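PDB 5CWW: nucleoporin NUP82 from Chaetomium thermophilum, which probably serves as a structural component of the nuclear pore complex and a docking partner for transport factors, seen here in its N-terminal beta-propeller part. Local coordinates for residues A249-T261 / T271-A283. Residues are numbered along the deposited sequence; the frame is centred on the assembly and turned at random.
Sequences AFDMEVAAACFPT and TLWLAMTSGDVYA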
# COMPACT_ATOMS: atom_id res chain seq x y z
N ALA B 249 -8.59 -13.07 -3.64
CA ALA B 249 -9.51 -12.02 -4.07
C ALA B 249 -9.91 -11.14 -2.89
O ALA B 249 -10.16 -9.95 -3.05
CB ALA B 249 -10.74 -12.63 -4.72
N PHE B 250 -9.97 -11.74 -1.69
CA PHE B 250 -10.27 -10.98 -0.48
C PHE B 250 -9.07 -10.93 0.47
O PHE B 250 -8.87 -9.94 1.17
CB PHE B 250 -11.48 -11.58 0.25
CG PHE B 250 -11.27 -12.98 0.76
CD1 PHE B 250 -10.59 -13.20 1.95
CD2 PHE B 250 -11.77 -14.07 0.06
CE1 PHE B 250 -10.40 -14.49 2.42
CE2 PHE B 250 -11.58 -15.35 0.53
CZ PHE B 250 -10.90 -15.56 1.71
N ASP B 251 -8.27 -11.99 0.49
CA ASP B 251 -7.19 -12.09 1.46
C ASP B 251 -6.00 -11.22 1.07
O ASP B 251 -5.20 -10.85 1.93
CB ASP B 251 -6.74 -13.55 1.63
CG ASP B 251 -6.47 -13.92 3.08
OD1 ASP B 251 -6.50 -13.04 3.96
OD2 ASP B 251 -6.21 -15.12 3.34
N MET B 252 -5.89 -10.90 -0.21
CA MET B 252 -4.86 -9.97 -0.68
C MET B 252 -5.49 -8.80 -1.42
O MET B 252 -4.90 -8.23 -2.34
CB MET B 252 -3.85 -10.69 -1.58
CG MET B 252 -2.98 -11.70 -0.83
SD MET B 252 -1.59 -12.33 -1.79
CE MET B 252 -0.51 -10.89 -1.81
N GLU B 253 -6.71 -8.44 -1.02
CA GLU B 253 -7.32 -7.20 -1.49
C GLU B 253 -6.64 -6.04 -0.77
O GLU B 253 -6.73 -5.92 0.45
CB GLU B 253 -8.83 -7.19 -1.22
CG GLU B 253 -9.54 -5.97 -1.77
CD GLU B 253 -11.00 -5.90 -1.35
OE1 GLU B 253 -11.87 -5.95 -2.23
OE2 GLU B 253 -11.26 -5.79 -0.13
N VAL B 254 -5.96 -5.18 -1.53
CA VAL B 254 -5.19 -4.10 -0.93
C VAL B 254 -6.09 -2.96 -0.48
O VAL B 254 -6.97 -2.52 -1.22
CB VAL B 254 -4.14 -3.54 -1.92
CG1 VAL B 254 -3.32 -2.43 -1.26
CG2 VAL B 254 -3.23 -4.66 -2.41
N ALA B 255 -5.86 -2.50 0.75
CA ALA B 255 -6.56 -1.33 1.29
C ALA B 255 -5.75 -0.07 1.04
O ALA B 255 -6.30 0.96 0.65
CB ALA B 255 -6.82 -1.51 2.78
N ALA B 256 -4.44 -0.15 1.26
CA ALA B 256 -3.56 0.99 1.04
C ALA B 256 -2.10 0.57 1.08
O ALA B 256 -1.76 -0.48 1.62
CB ALA B 256 -3.82 2.08 2.07
N ALA B 257 -1.25 1.42 0.52
CA ALA B 257 0.19 1.19 0.52
C ALA B 257 0.91 2.51 0.73
O ALA B 257 0.39 3.57 0.37
CB ALA B 257 0.63 0.54 -0.77
N CYS B 258 2.10 2.45 1.32
CA CYS B 258 2.88 3.65 1.53
C CYS B 258 4.37 3.34 1.60
O CYS B 258 4.77 2.21 1.88
CB CYS B 258 2.44 4.36 2.81
SG CYS B 258 2.79 3.42 4.31
N PHE B 259 5.18 4.35 1.31
CA PHE B 259 6.59 4.34 1.65
C PHE B 259 6.75 5.03 2.99
O PHE B 259 5.91 5.85 3.36
CB PHE B 259 7.44 5.04 0.59
CG PHE B 259 7.63 4.25 -0.67
CD1 PHE B 259 8.50 3.17 -0.69
CD2 PHE B 259 6.96 4.58 -1.83
CE1 PHE B 259 8.68 2.43 -1.84
CE2 PHE B 259 7.14 3.85 -2.99
CZ PHE B 259 8.00 2.77 -2.99
N PRO B 260 7.82 4.70 3.73
CA PRO B 260 8.05 5.47 4.95
C PRO B 260 8.23 6.95 4.64
O PRO B 260 8.67 7.31 3.54
CB PRO B 260 9.34 4.86 5.51
CG PRO B 260 9.29 3.46 5.05
CD PRO B 260 8.70 3.52 3.66
N THR B 261 7.86 7.78 5.61
CA THR B 261 8.18 9.19 5.61
C THR B 261 9.65 9.34 5.27
O THR B 261 10.47 8.56 5.75
CB THR B 261 7.87 9.82 6.98
OG1 THR B 261 8.60 9.11 7.99
CG2 THR B 261 6.38 9.74 7.29
N THR B 271 11.52 0.59 1.14
CA THR B 271 10.56 -0.40 1.63
C THR B 271 9.14 0.05 1.36
O THR B 271 8.70 1.08 1.88
CB THR B 271 10.74 -0.65 3.14
OG1 THR B 271 12.11 -0.99 3.41
CG2 THR B 271 9.83 -1.78 3.61
N LEU B 272 8.43 -0.71 0.54
CA LEU B 272 7.01 -0.47 0.32
C LEU B 272 6.20 -1.30 1.30
O LEU B 272 6.37 -2.52 1.39
CB LEU B 272 6.61 -0.81 -1.12
CG LEU B 272 5.14 -0.57 -1.47
CD1 LEU B 272 4.80 0.92 -1.40
CD2 LEU B 272 4.81 -1.14 -2.85
N TRP B 273 5.34 -0.62 2.05
CA TRP B 273 4.47 -1.27 3.02
C TRP B 273 3.05 -1.35 2.47
O TRP B 273 2.58 -0.41 1.83
CB TRP B 273 4.48 -0.50 4.34
CG TRP B 273 5.73 -0.68 5.15
CD1 TRP B 273 6.87 0.07 5.06
CD2 TRP B 273 5.97 -1.66 6.16
NE1 TRP B 273 7.80 -0.38 5.97
CE2 TRP B 273 7.27 -1.44 6.66
CE3 TRP B 273 5.20 -2.69 6.70
CZ2 TRP B 273 7.83 -2.23 7.66
CZ3 TRP B 273 5.76 -3.47 7.71
CH2 TRP B 273 7.06 -3.24 8.17
N LEU B 274 2.37 -2.46 2.74
CA LEU B 274 1.00 -2.64 2.26
C LEU B 274 0.08 -3.17 3.35
O LEU B 274 0.48 -4.00 4.17
CB LEU B 274 0.96 -3.60 1.08
CG LEU B 274 1.79 -3.21 -0.15
CD1 LEU B 274 3.15 -3.90 -0.13
CD2 LEU B 274 1.02 -3.55 -1.42
N ALA B 275 -1.17 -2.70 3.32
CA ALA B 275 -2.20 -3.18 4.22
C ALA B 275 -3.39 -3.70 3.43
O ALA B 275 -3.94 -3.01 2.57
CB ALA B 275 -2.64 -2.06 5.16
N MET B 276 -3.77 -4.94 3.72
CA MET B 276 -4.90 -5.59 3.08
C MET B 276 -6.16 -5.37 3.90
O MET B 276 -6.10 -5.23 5.12
CB MET B 276 -4.64 -7.09 2.93
CG MET B 276 -3.29 -7.43 2.31
SD MET B 276 -3.16 -6.89 0.59
CE MET B 276 -1.49 -7.43 0.20
N THR B 277 -7.31 -5.35 3.23
CA THR B 277 -8.59 -5.20 3.93
C THR B 277 -8.86 -6.42 4.80
O THR B 277 -9.69 -6.36 5.71
CB THR B 277 -9.76 -5.01 2.94
OG1 THR B 277 -9.82 -6.11 2.04
CG2 THR B 277 -9.60 -3.71 2.16
N SER B 278 -8.17 -7.52 4.53
CA SER B 278 -8.32 -8.72 5.34
C SER B 278 -7.70 -8.54 6.72
O SER B 278 -7.99 -9.31 7.64
CB SER B 278 -7.67 -9.92 4.64
OG SER B 278 -6.27 -9.75 4.54
N GLY B 279 -6.83 -7.54 6.86
CA GLY B 279 -6.18 -7.25 8.13
C GLY B 279 -4.68 -7.53 8.13
O GLY B 279 -3.99 -7.22 9.10
N ASP B 280 -4.18 -8.09 7.03
CA ASP B 280 -2.77 -8.46 6.94
C ASP B 280 -1.91 -7.29 6.46
O ASP B 280 -2.38 -6.39 5.77
CB ASP B 280 -2.59 -9.65 6.01
CG ASP B 280 -3.24 -10.92 6.55
OD1 ASP B 280 -3.40 -11.03 7.78
OD2 ASP B 280 -3.58 -11.80 5.74
N VAL B 281 -0.64 -7.34 6.84
CA VAL B 281 0.33 -6.32 6.48
C VAL B 281 1.51 -6.99 5.80
O VAL B 281 1.96 -8.06 6.22
CB VAL B 281 0.82 -5.53 7.73
CG1 VAL B 281 1.95 -4.58 7.37
CG2 VAL B 281 -0.34 -4.77 8.36
N TYR B 282 2.02 -6.35 4.75
CA TYR B 282 3.15 -6.87 3.99
C TYR B 282 4.19 -5.79 3.76
O TYR B 282 3.89 -4.60 3.82
CB TYR B 282 2.67 -7.42 2.63
CG TYR B 282 1.82 -8.66 2.72
CD1 TYR B 282 0.44 -8.57 2.87
CD2 TYR B 282 2.39 -9.92 2.62
CE1 TYR B 282 -0.34 -9.70 2.93
CE2 TYR B 282 1.61 -11.06 2.69
CZ TYR B 282 0.24 -10.95 2.84
OH TYR B 282 -0.53 -12.08 2.90
N ALA B 283 5.42 -6.22 3.46
CA ALA B 283 6.49 -5.29 3.13
C ALA B 283 7.31 -5.83 1.96
O ALA B 283 7.55 -7.03 1.85
CB ALA B 283 7.38 -5.05 4.34
O HOH W 1 -10.74 -8.49 2.20
O HOH W 2 -3.00 -11.64 3.22
O HOH W 3 -5.47 -13.77 6.33
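Glu-253 grips Thr-277 twice, just before strand 254-258 starts and just after strand 272-276 ends. Its backbone O accepts from Thr-277 N at 2.9 Å, nearly along the C=O axis, while the extended side chain brings carboxylate OE2, by its anti lone pair, to within 2.6 Å of Thr-277 OG1, which donates. With chi1 at 57°, Thr-277 OG1 is held between its own backbone N and carbonyl carbon, which leaves CG2 to lie against Ala-255 CB. Water 1 donates to both Thr-277 OG1 and Phe-250 O. Replacing Glu-253 with an alanine would probably leave the Thr-277 hydroxyl without its carboxylate acceptor and freer to turn.

Nearby, Ser-278 OG donates to Asp-251 O from above the carbonyl plane, 3.0 Å away. The carboxylates of Asp-251 and Asp-280 come close, OD1 to OD2 3.6 Å, but water 3 donates to both oxygens and may ease their repulsion. Water 2 donates to Asp-251 O and Asp-280 OD2 and accepts from Tyr-282 OH.

Along the antiparallel strands, a classic beta bulge sets Ala-255 and Ala-256 opposite Ala-275, whose O accepts from both amides, 2.7 Å from Ala-255 N and 3.2 Å from Ala-256 N. Ala-256 O takes Ala-275 N in return, and Cys-258 and Trp-273 exchange a reciprocal pair of backbone bonds. Farther on, Leu-272 CD1 makes a CH-pi contact over the Phe-259 ring, 4.0 Å from its centroid.

This pair forms the first two strands of a four-stranded antiparallel propeller blade, continued by strands 281-284 and 369-370. Val-254, Ala-257 and Leu-274 pack on Val-193 of strand 189-194, and Cys-258 and Trp-273 on Val-394 of strand 389-395. Helix 221-225 touches Met-252, and the backbone of another protein chain binds Asp-251 OD2.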